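Local coordinates for protein GCN5-related N-acetyltransferase:Aminotransferase, class-II (PDB 2FIW) that probably transfers the acetyl group of the acetyl coenzyme A it binds to an amine of its substrate, as a GCN5-related N-acetyltransferase, at residues I24-I29 against Y89-D93; L32-Y37 against A123-A127; E40-W45 against I146-L151. Residue numbers count along the deposited sequence, not the author numbering.

All three contacts supply residues to the acetyl coenzyme A pocket. Contacts 1 and 2, with centres about 12 Å apart, both touch the pantetheine arm: Val90 N binds ACO O9P at 3.0 Å, and Asn126 ND2 binds ACO O5P at 2.6 Å. Contact 3 lies about 13 Å from contact 2 and about 16 Å from contact 1, centre to centre, and reaches the cofactor through the Trp45 side chain. That indole joins all three: Trp45 NE1 lies 3.0 Å from Tyr89 OH of contact 1, a probable hydrogen bond, and Trp45 CH2 lies 3.5 Å from Ser124 CB of contact 2. Thr33 OG1 and Gln42 NE2, 2.8 Å apart, probably also hydrogen-bond between contacts 2 and 3.

Contact 1 of 3, residues I24-I29 against Y89-D93; sequences IFVASI and YVHPD. With ACO (acetyl coenzyme *a), chain C.
This is a buried helix-on-strand contact in the GNAT fold: residues 24-29 of helix 18-32 pack over the end of strand 84-90 and the turn after it, where the chain meets the pantetheine arm of acetyl coenzyme A. Segment 24-29 is regular helix (Ser28 N to Ile24 O 2.9 Å). Tyr89 and Val90 are extended; Pro92 and Asp93 turn back with phi/psi near -58/-30 and -72/-9. In register, the CA of Ile24 faces that of His91 at 5.1 Å and the CA of Phe25 that of Tyr89 at 5.7 Å.

Tyr89 (chi1 m) points toward the helix and loses the most surface. Phe25 (chi1 t) turns its edge to the Tyr89 face in a T-shaped stack, centroids 4.8 Å apart and planes at 65°, while Tyr89 OH bonds to Trp45. Ile29 CG1 reaches Tyr89 CE1 at 3.9 Å. Ile24 CG2 rests 3.4 Å from Tyr89 O, and Ala27 CB sits 3.8 Å from Pro92 CD.

As in other GNAT enzymes, the backbone at the end of this strand binds pantetheine: Val90 N donates to ACO O9P at 3.0 Å, 160°. Ser28 (chi1 t) places its OG 2.6 Å from the same ACO O9P and 3.0 Å from Val90 O. Past the pantetheine-binding residues, along the chain, Asp93 N donates to His91 ND1 at 3.2 Å, 158°.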
loop_
_atom_site.group_PDB
_atom_site.type_symbol
_atom_site.label_atom_id
_atom_site.label_comp_id
_atom_site.label_asym_id
_atom_site.label_seq_id
_atom_site.Cartn_x
_atom_site.Cartn_y
_atom_site.Cartn_z
ATOM N N ILE A 24 11.132 -0.887 1.911
ATOM C CA ILE A 24 10.195 -1.546 0.979
ATOM C C ILE A 24 9.436 -0.488 0.180
ATOM O O ILE A 24 9.149 -0.671 -1.003
ATOM C CB ILE A 24 9.173 -2.466 1.735
ATOM C CG1 ILE A 24 9.852 -3.754 2.212
ATOM C CG2 ILE A 24 7.978 -2.800 0.859
ATOM C CD1 ILE A 24 9.124 -4.445 3.368
ATOM N N PHE A 25 9.111 0.608 0.864
ATOM C CA PHE A 25 8.326 1.713 0.341
ATOM C C PHE A 25 9.089 2.430 -0.789
ATOM O O PHE A 25 8.552 2.589 -1.895
ATOM C CB PHE A 25 7.985 2.636 1.519
ATOM C CG PHE A 25 7.428 3.991 1.143
ATOM C CD1 PHE A 25 8.272 5.109 1.055
ATOM C CD2 PHE A 25 6.056 4.175 0.991
ATOM C CE1 PHE A 25 7.752 6.365 0.756
ATOM C CE2 PHE A 25 5.522 5.409 0.686
ATOM C CZ PHE A 25 6.361 6.521 0.574
ATOM N N VAL A 26 10.337 2.825 -0.533
ATOM C CA VAL A 26 11.107 3.509 -1.568
ATOM C C VAL A 26 11.469 2.578 -2.730
ATOM O O VAL A 26 11.450 3.023 -3.873
ATOM C CB VAL A 26 12.363 4.325 -1.055
ATOM C CG1 VAL A 26 12.142 4.904 0.313
ATOM C CG2 VAL A 26 13.620 3.520 -1.113
ATOM N N ALA A 27 11.783 1.305 -2.456
ATOM C CA ALA A 27 12.151 0.376 -3.524
ATOM C C ALA A 27 10.959 0.039 -4.410
ATOM O O ALA A 27 11.095 -0.101 -5.620
ATOM C CB ALA A 27 12.760 -0.865 -2.951
ATOM N N SER A 28 9.788 -0.085 -3.795
ATOM C CA SER A 28 8.522 -0.323 -4.497
ATOM C C SER A 28 8.187 0.825 -5.458
ATOM O O SER A 28 7.782 0.609 -6.595
ATOM C CB SER A 28 7.405 -0.474 -3.466
ATOM O OG SER A 28 6.184 -0.851 -4.073
ATOM N N ILE A 29 8.354 2.054 -4.975
ATOM C CA ILE A 29 8.117 3.255 -5.763
ATOM C C ILE A 29 9.122 3.409 -6.931
ATOM O O ILE A 29 8.718 3.590 -8.082
ATOM C CB ILE A 29 8.102 4.491 -4.850
ATOM C CG1 ILE A 29 6.868 4.430 -3.931
ATOM C CG2 ILE A 29 8.187 5.818 -5.667
ATOM C CD1 ILE A 29 6.963 5.356 -2.737
ATOM N N TYR A 89 2.385 -1.442 -0.230
ATOM C CA TYR A 89 3.703 -1.455 -0.879
ATOM C C TYR A 89 4.340 -2.833 -0.739
ATOM O O TYR A 89 4.641 -3.286 0.364
ATOM C CB TYR A 89 4.625 -0.347 -0.317
ATOM C CG TYR A 89 4.064 1.025 -0.547
ATOM C CD1 TYR A 89 4.338 1.721 -1.730
ATOM C CD2 TYR A 89 3.214 1.622 0.393
ATOM C CE1 TYR A 89 3.786 2.987 -1.974
ATOM C CE2 TYR A 89 2.650 2.887 0.170
ATOM C CZ TYR A 89 2.946 3.569 -1.017
ATOM O OH TYR A 89 2.394 4.817 -1.266
ATOM N N VAL A 90 4.506 -3.505 -1.865
ATOM C CA VAL A 90 5.206 -4.783 -1.931
ATOM C C VAL A 90 6.588 -4.536 -2.509
ATOM O O VAL A 90 6.724 -3.763 -3.451
ATOM C CB VAL A 90 4.424 -5.796 -2.812
ATOM C CG1 VAL A 90 5.174 -7.171 -2.913
ATOM C CG2 VAL A 90 2.996 -5.969 -2.261
ATOM N N HIS A 91 7.610 -5.178 -1.949
ATOM C CA HIS A 91 8.972 -5.044 -2.459
ATOM C C HIS A 91 8.985 -5.491 -3.919
ATOM O O HIS A 91 8.283 -6.451 -4.255
ATOM C CB HIS A 91 9.952 -5.883 -1.623
ATOM C CG HIS A 91 11.387 -5.520 -1.838
ATOM N ND1 HIS A 91 12.169 -6.122 -2.807
ATOM C CD2 HIS A 91 12.168 -4.586 -1.247
ATOM C CE1 HIS A 91 13.377 -5.581 -2.788
ATOM N NE2 HIS A 91 13.407 -4.652 -1.847
ATOM N N PRO A 92 9.735 -4.778 -4.799
ATOM C CA PRO A 92 9.784 -5.123 -6.233
ATOM C C PRO A 92 10.256 -6.556 -6.542
ATOM O O PRO A 92 9.828 -7.142 -7.519
ATOM C CB PRO A 92 10.760 -4.100 -6.816
ATOM C CG PRO A 92 11.446 -3.491 -5.682
ATOM C CD PRO A 92 10.552 -3.587 -4.506
ATOM N N ASP A 93 11.109 -7.115 -5.693
ATOM C CA ASP A 93 11.545 -8.495 -5.837
ATOM C C ASP A 93 10.482 -9.546 -5.495
ATOM O O ASP A 93 10.687 -10.723 -5.773
ATOM C CB ASP A 93 12.835 -8.722 -5.042
ATOM C CG ASP A 93 14.023 -7.979 -5.653
ATOM O OD1 ASP A 93 14.069 -7.880 -6.898
ATOM O OD2 ASP A 93 14.895 -7.482 -4.907
HETATM N N1A ACO C . 0.985 -15.885 -11.906
HETATM C C2A ACO C . 0.463 -14.845 -12.587
HETATM N N3A ACO C . -0.061 -13.780 -11.949
HETATM C C4A ACO C . -0.087 -13.695 -10.582
HETATM C C5A ACO C . 0.433 -14.723 -9.812
HETATM C C6A ACO C . 1.005 -15.893 -10.544
HETATM N N6A ACO C . 1.532 -16.947 -9.873
HETATM N N7A ACO C . 0.276 -14.381 -8.513
HETATM C C8A ACO C . -0.324 -13.166 -8.481
HETATM N N9A ACO C . -0.548 -12.761 -9.739
HETATM C C1B ACO C . -1.169 -11.495 -10.214
HETATM C C2B ACO C . -2.575 -11.233 -9.707
HETATM O O2B ACO C . -3.544 -11.920 -10.501
HETATM C C3B ACO C . -2.678 -9.725 -9.866
HETATM O O3B ACO C . -3.280 -9.371 -11.113
HETATM P P3B ACO C . -4.051 -7.962 -11.332
HETATM O O7A ACO C . -2.988 -6.878 -11.463
HETATM O O8A ACO C . -4.895 -7.795 -10.089
HETATM O O9A ACO C . -4.838 -8.219 -12.598
HETATM C C4B ACO C . -1.236 -9.205 -9.813
HETATM O O4B ACO C . -0.381 -10.349 -9.867
HETATM C C5B ACO C . -0.932 -8.426 -8.533
HETATM O O5B ACO C . -1.422 -9.189 -7.421
HETATM P P1A ACO C . -0.556 -9.466 -6.095
HETATM O O1A ACO C . 0.594 -10.396 -6.423
HETATM O O2A ACO C . -1.576 -9.840 -5.043
HETATM O O3A ACO C . -0.014 -7.977 -5.778
HETATM P P2A ACO C . 1.522 -7.608 -5.580
HETATM O O4A ACO C . 2.197 -7.700 -6.921
HETATM O O5A ACO C . 2.039 -8.418 -4.425
HETATM O O6A ACO C . 1.469 -6.057 -5.117
HETATM C CBP ACO C . 1.098 -3.629 -5.526
HETATM C CCP ACO C . 0.577 -5.071 -5.657
HETATM C CDP ACO C . 0.135 -2.720 -6.280
HETATM C CEP ACO C . 1.160 -3.233 -4.060
HETATM C CAP ACO C . 2.531 -3.496 -6.096
HETATM O OAP ACO C . 2.553 -3.650 -7.525
HETATM C C9P ACO C . 3.345 -2.271 -5.689
HETATM O O9P ACO C . 4.085 -2.296 -4.586
HETATM N N8P ACO C . 3.339 -1.238 -6.426
HETATM C C7P ACO C . 4.070 0.029 -6.279
HETATM C C6P ACO C . 3.590 0.901 -5.118
HETATM C C5P ACO C . 2.150 1.253 -5.338
HETATM O O5P ACO C . 1.746 1.598 -6.441
HETATM N N4P ACO C . 1.361 1.152 -4.280
HETATM C C3P ACO C . -0.065 1.412 -4.265
HETATM C C2P ACO C . -0.251 2.904 -4.044
HETATM S S1P ACO C . -1.921 3.048 -3.529
HETATM C C ACO C . -1.835 3.307 -1.885
HETATM O O ACO C . -0.847 2.954 -1.252
HETATM C CH3 ACO C . -2.852 3.910 -1.289
#

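Contact 2 of 3, residues L32-Y37 against A123-A127; sequences LTADDY and ASDNA. With ACO (acetyl coenzyme *a), chain C.
Asn126, Tyr37 and Asp125 carry most of this loop-to-loop contact, in which the turn leaving helix 18-32 meets the loop after strand 118-123. Thr33 is the first residue to leave helical angles; its O accepts from Asp36 N at 3.1 Å and Tyr37 N at 2.9 Å, curling 33-37 into a tight turn before Tyr37 becomes extended (-137/134). Opposite, Ser124 is extended (-64/155), and Asp125 and Asn126 turn with helical angles. The CA of Thr33 lies 6.1 Å from that of Asn126, and the CA of Asp36 also 6.1 Å from that of Asp125.

Asn126 (chi1 p, chi2 -57°) points toward the first loop, with ND2 3.5 Å from Thr33 CG2 and OD1 3.4 Å from Tyr37 CE1, near the plane of the ring. Asn126 ND2 also donates to ACO O5P at 2.6 Å, and Ser124 OG (chi1 p) lies 2.8 Å from that ACO O5P. Holding a pantetheine carbonyl with an asparagine just after this strand is a familiar feature of the GNAT fold.

Tyr37 (chi1 m, chi2 92°) reaches across so that its OH accepts from Asp125 N at 3.0 Å, 166°; Tyr37 OH also bonds to Ala152 O of strand 149-159.

Asp125 CB packs 3.7 Å from Asp36 CB. Its carboxylate is salt-bridged through OD1 to Arg141, while OD2 meets two waters: one lies 2.7 Å from Asp125 OD2 with a weak link to Asp36 OD1 at 3.4 Å, the other 3.0 Å from Asp125 OD2 and 2.6 Å from Asp36 O.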
loop_
_atom_site.group_PDB
_atom_site.type_symbol
_atom_site.label_atom_id
_atom_site.label_comp_id
_atom_site.label_asym_id
_atom_site.label_seq_id
_atom_site.Cartn_x
_atom_site.Cartn_y
_atom_site.Cartn_z
ATOM N N LEU A 32 8.595 0.163 -9.413
ATOM C CA LEU A 32 7.308 -0.329 -9.942
ATOM C C LEU A 32 6.388 0.696 -10.581
ATOM O O LEU A 32 5.311 0.346 -11.055
ATOM C CB LEU A 32 6.544 -1.156 -8.891
ATOM C CG LEU A 32 7.282 -2.353 -8.282
ATOM C CD1 LEU A 32 6.633 -2.796 -6.987
ATOM C CD2 LEU A 32 7.399 -3.523 -9.285
ATOM N N THR A 33 6.812 1.953 -10.615
ATOM C CA THR A 33 5.904 3.040 -10.995
ATOM C C THR A 33 6.300 3.818 -12.267
ATOM O O THR A 33 5.653 4.809 -12.592
ATOM C CB THR A 33 5.711 4.048 -9.831
ATOM O OG1 THR A 33 6.939 4.735 -9.597
ATOM C CG2 THR A 33 5.294 3.339 -8.534
ATOM N N ALA A 34 7.349 3.371 -12.966
ATOM C CA ALA A 34 7.943 4.117 -14.085
ATOM C C ALA A 34 6.995 4.340 -15.250
ATOM O O ALA A 34 7.085 5.355 -15.943
ATOM C CB ALA A 34 9.234 3.450 -14.570
ATOM N N ASP A 35 6.076 3.416 -15.475
ATOM C CA ASP A 35 5.198 3.557 -16.620
ATOM C C ASP A 35 4.109 4.599 -16.386
ATOM O O ASP A 35 3.443 5.031 -17.330
ATOM C CB ASP A 35 4.602 2.211 -17.028
ATOM C CG ASP A 35 5.674 1.186 -17.441
ATOM O OD1 ASP A 35 6.778 1.569 -17.914
ATOM O OD2 ASP A 35 5.390 -0.017 -17.298
ATOM N N ASP A 36 3.925 5.014 -15.136
ATOM C CA ASP A 36 2.872 5.974 -14.854
ATOM C C ASP A 36 3.361 7.254 -14.180
ATOM O O ASP A 36 2.610 8.223 -14.083
ATOM C CB ASP A 36 1.735 5.327 -14.073
ATOM C CG ASP A 36 1.228 4.072 -14.737
ATOM O OD1 ASP A 36 0.316 4.161 -15.579
ATOM O OD2 ASP A 36 1.773 2.986 -14.430
ATOM N N TYR A 37 4.608 7.253 -13.728
ATOM C CA TYR A 37 5.147 8.402 -13.014
ATOM C C TYR A 37 6.551 8.696 -13.481
ATOM O O TYR A 37 7.366 7.781 -13.594
ATOM C CB TYR A 37 5.094 8.204 -11.471
ATOM C CG TYR A 37 3.683 8.053 -10.971
ATOM C CD1 TYR A 37 3.092 6.788 -10.836
ATOM C CD2 TYR A 37 2.900 9.176 -10.705
ATOM C CE1 TYR A 37 1.759 6.656 -10.414
ATOM C CE2 TYR A 37 1.574 9.051 -10.293
ATOM C CZ TYR A 37 1.015 7.798 -10.138
ATOM O OH TYR A 37 -0.292 7.706 -9.724
ATOM N N ALA A 123 -5.887 5.271 -5.204
ATOM C CA ALA A 123 -4.968 4.335 -5.843
ATOM C C ALA A 123 -4.058 5.043 -6.818
ATOM O O ALA A 123 -4.527 5.841 -7.618
ATOM C CB ALA A 123 -5.750 3.232 -6.563
ATOM N N SER A 124 -2.762 4.749 -6.746
ATOM C CA SER A 124 -1.803 5.177 -7.760
ATOM C C SER A 124 -2.134 4.525 -9.107
ATOM O O SER A 124 -2.767 3.475 -9.148
ATOM C CB SER A 124 -0.386 4.820 -7.331
ATOM O OG SER A 124 -0.214 3.411 -7.254
ATOM N N ASP A 125 -1.724 5.161 -10.205
ATOM C CA ASP A 125 -2.132 4.746 -11.548
ATOM C C ASP A 125 -1.688 3.332 -11.883
ATOM O O ASP A 125 -2.359 2.628 -12.627
ATOM C CB ASP A 125 -1.604 5.727 -12.605
ATOM C CG ASP A 125 -2.292 7.106 -12.553
ATOM O OD1 ASP A 125 -3.172 7.339 -11.681
ATOM O OD2 ASP A 125 -1.948 7.961 -13.399
ATOM N N ASN A 126 -0.558 2.922 -11.318
ATOM C CA ASN A 126 0.001 1.586 -11.530
ATOM C C ASN A 126 -0.710 0.484 -10.727
ATOM O O ASN A 126 -0.687 -0.689 -11.129
ATOM C CB ASN A 126 1.491 1.593 -11.206
ATOM C CG ASN A 126 1.782 2.207 -9.855
ATOM O OD1 ASN A 126 1.424 3.361 -9.591
ATOM N ND2 ASN A 126 2.430 1.440 -8.984
ATOM N N ALA A 127 -1.338 0.867 -9.608
ATOM C CA ALA A 127 -2.084 -0.052 -8.764
ATOM C C ALA A 127 -3.577 0.022 -9.067
ATOM O O ALA A 127 -4.370 -0.735 -8.522
ATOM C CB ALA A 127 -1.830 0.250 -7.310
HETATM N N1A ACO C . 0.985 -15.885 -11.906
HETATM C C2A ACO C . 0.463 -14.845 -12.587
HETATM N N3A ACO C . -0.061 -13.780 -11.949
HETATM C C4A ACO C . -0.087 -13.695 -10.582
HETATM C C5A ACO C . 0.433 -14.723 -9.812
HETATM C C6A ACO C . 1.005 -15.893 -10.544
HETATM N N6A ACO C . 1.532 -16.947 -9.873
HETATM N N7A ACO C . 0.276 -14.381 -8.513
HETATM C C8A ACO C . -0.324 -13.166 -8.481
HETATM N N9A ACO C . -0.548 -12.761 -9.739
HETATM C C1B ACO C . -1.169 -11.495 -10.214
HETATM C C2B ACO C . -2.575 -11.233 -9.707
HETATM O O2B ACO C . -3.544 -11.920 -10.501
HETATM C C3B ACO C . -2.678 -9.725 -9.866
HETATM O O3B ACO C . -3.280 -9.371 -11.113
HETATM P P3B ACO C . -4.051 -7.962 -11.332
HETATM O O7A ACO C . -2.988 -6.878 -11.463
HETATM O O8A ACO C . -4.895 -7.795 -10.089
HETATM O O9A ACO C . -4.838 -8.219 -12.598
HETATM C C4B ACO C . -1.236 -9.205 -9.813
HETATM O O4B ACO C . -0.381 -10.349 -9.867
HETATM C C5B ACO C . -0.932 -8.426 -8.533
HETATM O O5B ACO C . -1.422 -9.189 -7.421
HETATM P P1A ACO C . -0.556 -9.466 -6.095
HETATM O O1A ACO C . 0.594 -10.396 -6.423
HETATM O O2A ACO C . -1.576 -9.840 -5.043
HETATM O O3A ACO C . -0.014 -7.977 -5.778
HETATM P P2A ACO C . 1.522 -7.608 -5.580
HETATM O O4A ACO C . 2.197 -7.700 -6.921
HETATM O O5A ACO C . 2.039 -8.418 -4.425
HETATM O O6A ACO C . 1.469 -6.057 -5.117
HETATM C CBP ACO C . 1.098 -3.629 -5.526
HETATM C CCP ACO C . 0.577 -5.071 -5.657
HETATM C CDP ACO C . 0.135 -2.720 -6.280
HETATM C CEP ACO C . 1.160 -3.233 -4.060
HETATM C CAP ACO C . 2.531 -3.496 -6.096
HETATM O OAP ACO C . 2.553 -3.650 -7.525
HETATM C C9P ACO C . 3.345 -2.271 -5.689
HETATM O O9P ACO C . 4.085 -2.296 -4.586
HETATM N N8P ACO C . 3.339 -1.238 -6.426
HETATM C C7P ACO C . 4.070 0.029 -6.279
HETATM C C6P ACO C . 3.590 0.901 -5.118
HETATM C C5P ACO C . 2.150 1.253 -5.338
HETATM O O5P ACO C . 1.746 1.598 -6.441
HETATM N N4P ACO C . 1.361 1.152 -4.280
HETATM C C3P ACO C . -0.065 1.412 -4.265
HETATM C C2P ACO C . -0.251 2.904 -4.044
HETATM S S1P ACO C . -1.921 3.048 -3.529
HETATM C C ACO C . -1.835 3.307 -1.885
HETATM O O ACO C . -0.847 2.954 -1.252
HETATM C CH3 ACO C . -2.852 3.910 -1.289
HETATM O O HOH W 1 -1.817 6.816 -15.891
HETATM O O HOH W 2 0.615 9.553 -13.110
#

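Contact 3 of 3, residues E40-W45 against I146-L151; sequences EQQEAW and INGEWL
Helix 39-46 lies across the hairpin joining strands 137-146 and 149-159, at the edge of the GNAT sheet. The short axes of 40-45 and 149-151 approach to 8.3 Å and cross at -99°. Ile146 to Glu149 form a type I' beta turn, with positive phi at Asn147 (45/44) and Gly148 (78/8); Glu149 N donates to Ile146 O at 2.8 Å, and Ile146 N to Glu149 O at 2.9 Å. Nearest CA pairs are Ala44-Asn147 at 5.3 Å and Gln41-Glu149 at 6.1 Å.

Apolar packing centres on Ala44, whose small side chain lets the turn come close: its CB is 3.5 Å from Glu149 CG and 3.9 Å from Asn147 CB, while Ala44 O is 3.3 Å from Ile146 CG2. Leu151 (m, p) puts CD1 3.9 Å from Gln41 CB and CD2 3.8 Å from Trp45 CE3. Trp45 (chi1 t) extends inward to Tyr89 and the cofactor.

One direct hydrogen bond joins the segments: Gln41 NE2 to Trp150 O, 2.8 Å, 169°. Among the charges, Glu40 OE1 and Glu149 OE1 lie only 3.0 Å apart.

If both carboxylates are charged that pair repels, leaving the packing round Ala44 and Leu151 and the Gln41-Trp150 hydrogen bond as the evident attractive contacts.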
loop_
_atom_site.group_PDB
_atom_site.type_symbol
_atom_site.label_atom_id
_atom_site.label_comp_id
_atom_site.label_asym_id
_atom_site.label_seq_id
_atom_site.Cartn_x
_atom_site.Cartn_y
_atom_site.Cartn_z
ATOM N N GLU A 40 10.906 12.543 -11.383
ATOM C CA GLU A 40 10.746 13.548 -10.345
ATOM C C GLU A 40 9.533 13.294 -9.448
ATOM O O GLU A 40 9.565 13.584 -8.252
ATOM C CB GLU A 40 10.627 14.930 -10.977
ATOM C CG GLU A 40 11.933 15.579 -11.366
ATOM C CD GLU A 40 11.767 17.085 -11.612
ATOM O OE1 GLU A 40 11.137 17.763 -10.766
ATOM O OE2 GLU A 40 12.263 17.588 -12.647
ATOM N N GLN A 41 8.456 12.796 -10.053
ATOM C CA GLN A 41 7.274 12.367 -9.324
ATOM C C GLN A 41 7.618 11.234 -8.349
ATOM O O GLN A 41 7.265 11.292 -7.165
ATOM C CB GLN A 41 6.193 11.916 -10.291
ATOM C CG GLN A 41 5.574 13.055 -11.085
ATOM C CD GLN A 41 4.533 12.570 -12.046
ATOM O OE1 GLN A 41 4.801 11.725 -12.901
ATOM N NE2 GLN A 41 3.325 13.095 -11.913
ATOM N N GLN A 42 8.338 10.227 -8.848
ATOM C CA GLN A 42 8.794 9.093 -8.030
ATOM C C GLN A 42 9.679 9.529 -6.868
ATOM O O GLN A 42 9.602 8.952 -5.785
ATOM C CB GLN A 42 9.552 8.078 -8.889
ATOM C CG GLN A 42 8.737 7.433 -9.998
ATOM C CD GLN A 42 9.598 6.577 -10.911
ATOM O OE1 GLN A 42 10.694 6.976 -11.301
ATOM N NE2 GLN A 42 9.106 5.399 -11.257
ATOM N N GLU A 43 10.504 10.546 -7.097
ATOM C CA GLU A 43 11.418 11.058 -6.079
ATOM C C GLU A 43 10.682 11.778 -4.954
ATOM O O GLU A 43 11.044 11.632 -3.790
ATOM C CB GLU A 43 12.486 11.974 -6.706
ATOM C CG GLU A 43 13.575 11.220 -7.484
ATOM C CD GLU A 43 14.347 12.084 -8.497
ATOM O OE1 GLU A 43 14.143 13.323 -8.561
ATOM O OE2 GLU A 43 15.167 11.498 -9.239
ATOM N N ALA A 44 9.660 12.555 -5.306
ATOM C CA ALA A 44 8.835 13.255 -4.323
ATOM C C ALA A 44 7.984 12.283 -3.504
ATOM O O ALA A 44 7.909 12.394 -2.291
ATOM C CB ALA A 44 7.954 14.272 -5.003
ATOM N N TRP A 45 7.342 11.345 -4.194
ATOM C CA TRP A 45 6.583 10.264 -3.567
ATOM C C TRP A 45 7.458 9.511 -2.540
ATOM O O TRP A 45 7.088 9.448 -1.373
ATOM C CB TRP A 45 6.067 9.325 -4.653
ATOM C CG TRP A 45 5.119 8.261 -4.231
ATOM C CD1 TRP A 45 4.726 7.928 -2.945
ATOM C CD2 TRP A 45 4.469 7.338 -5.098
ATOM N NE1 TRP A 45 3.854 6.862 -2.978
ATOM C CE2 TRP A 45 3.681 6.477 -4.288
ATOM C CE3 TRP A 45 4.460 7.158 -6.488
ATOM C CZ2 TRP A 45 2.896 5.442 -4.833
ATOM C CZ3 TRP A 45 3.681 6.130 -7.024
ATOM C CH2 TRP A 45 2.916 5.284 -6.194
ATOM N N ILE A 146 2.699 16.451 -3.400
ATOM C CA ILE A 146 3.640 15.792 -2.504
ATOM C C ILE A 146 4.995 16.403 -2.757
ATOM O O ILE A 146 5.494 16.340 -3.882
ATOM C CB ILE A 146 3.796 14.259 -2.772
ATOM C CG1 ILE A 146 2.473 13.515 -2.630
ATOM C CG2 ILE A 146 4.848 13.644 -1.814
ATOM C CD1 ILE A 146 2.543 12.038 -3.064
ATOM N N ASN A 147 5.597 16.976 -1.716
ATOM C CA ASN A 147 6.944 17.534 -1.806
ATOM C C ASN A 147 7.169 18.389 -3.055
ATOM O O ASN A 147 8.195 18.266 -3.744
ATOM C CB ASN A 147 7.990 16.421 -1.728
ATOM C CG ASN A 147 9.285 16.901 -1.132
ATOM O OD1 ASN A 147 9.311 17.920 -0.439
ATOM N ND2 ASN A 147 10.371 16.180 -1.393
ATOM N N GLY A 148 6.186 19.236 -3.355
ATOM C CA GLY A 148 6.268 20.162 -4.477
ATOM C C GLY A 148 6.024 19.565 -5.854
ATOM O O GLY A 148 6.237 20.237 -6.862
ATOM N N GLU A 149 5.594 18.306 -5.904
ATOM C CA GLU A 149 5.228 17.659 -7.162
ATOM C C GLU A 149 3.743 17.369 -7.183
ATOM O O GLU A 149 3.147 17.187 -6.128
ATOM C CB GLU A 149 5.993 16.347 -7.347
ATOM C CG GLU A 149 7.454 16.527 -7.688
ATOM C CD GLU A 149 7.675 16.702 -9.173
ATOM O OE1 GLU A 149 8.457 17.582 -9.538
ATOM O OE2 GLU A 149 7.063 15.968 -9.978
ATOM N N TRP A 150 3.161 17.318 -8.380
ATOM C CA TRP A 150 1.800 16.856 -8.555
ATOM C C TRP A 150 1.791 15.423 -9.129
ATOM O O TRP A 150 2.531 15.107 -10.077
ATOM C CB TRP A 150 0.990 17.811 -9.443
ATOM C CG TRP A 150 0.695 19.200 -8.833
ATOM C CD1 TRP A 150 0.932 19.621 -7.540
ATOM C CD2 TRP A 150 0.075 20.312 -9.500
ATOM N NE1 TRP A 150 0.517 20.931 -7.377
ATOM C CE2 TRP A 150 -0.012 21.375 -8.562
ATOM C CE3 TRP A 150 -0.395 20.521 -10.805
ATOM C CZ2 TRP A 150 -0.562 22.628 -8.893
ATOM C CZ3 TRP A 150 -0.940 21.771 -11.126
ATOM C CH2 TRP A 150 -1.018 22.802 -10.170
ATOM N N LEU A 151 0.952 14.568 -8.544
ATOM C CA LEU A 151 0.859 13.167 -8.925
ATOM C C LEU A 151 -0.608 12.826 -9.018
ATOM O O LEU A 151 -1.379 13.175 -8.120
ATOM C CB LEU A 151 1.536 12.270 -7.877
ATOM C CG LEU A 151 3.032 11.983 -7.922
ATOM C CD1 LEU A 151 3.872 13.112 -7.341
ATOM C CD2 LEU A 151 3.322 10.730 -7.146
#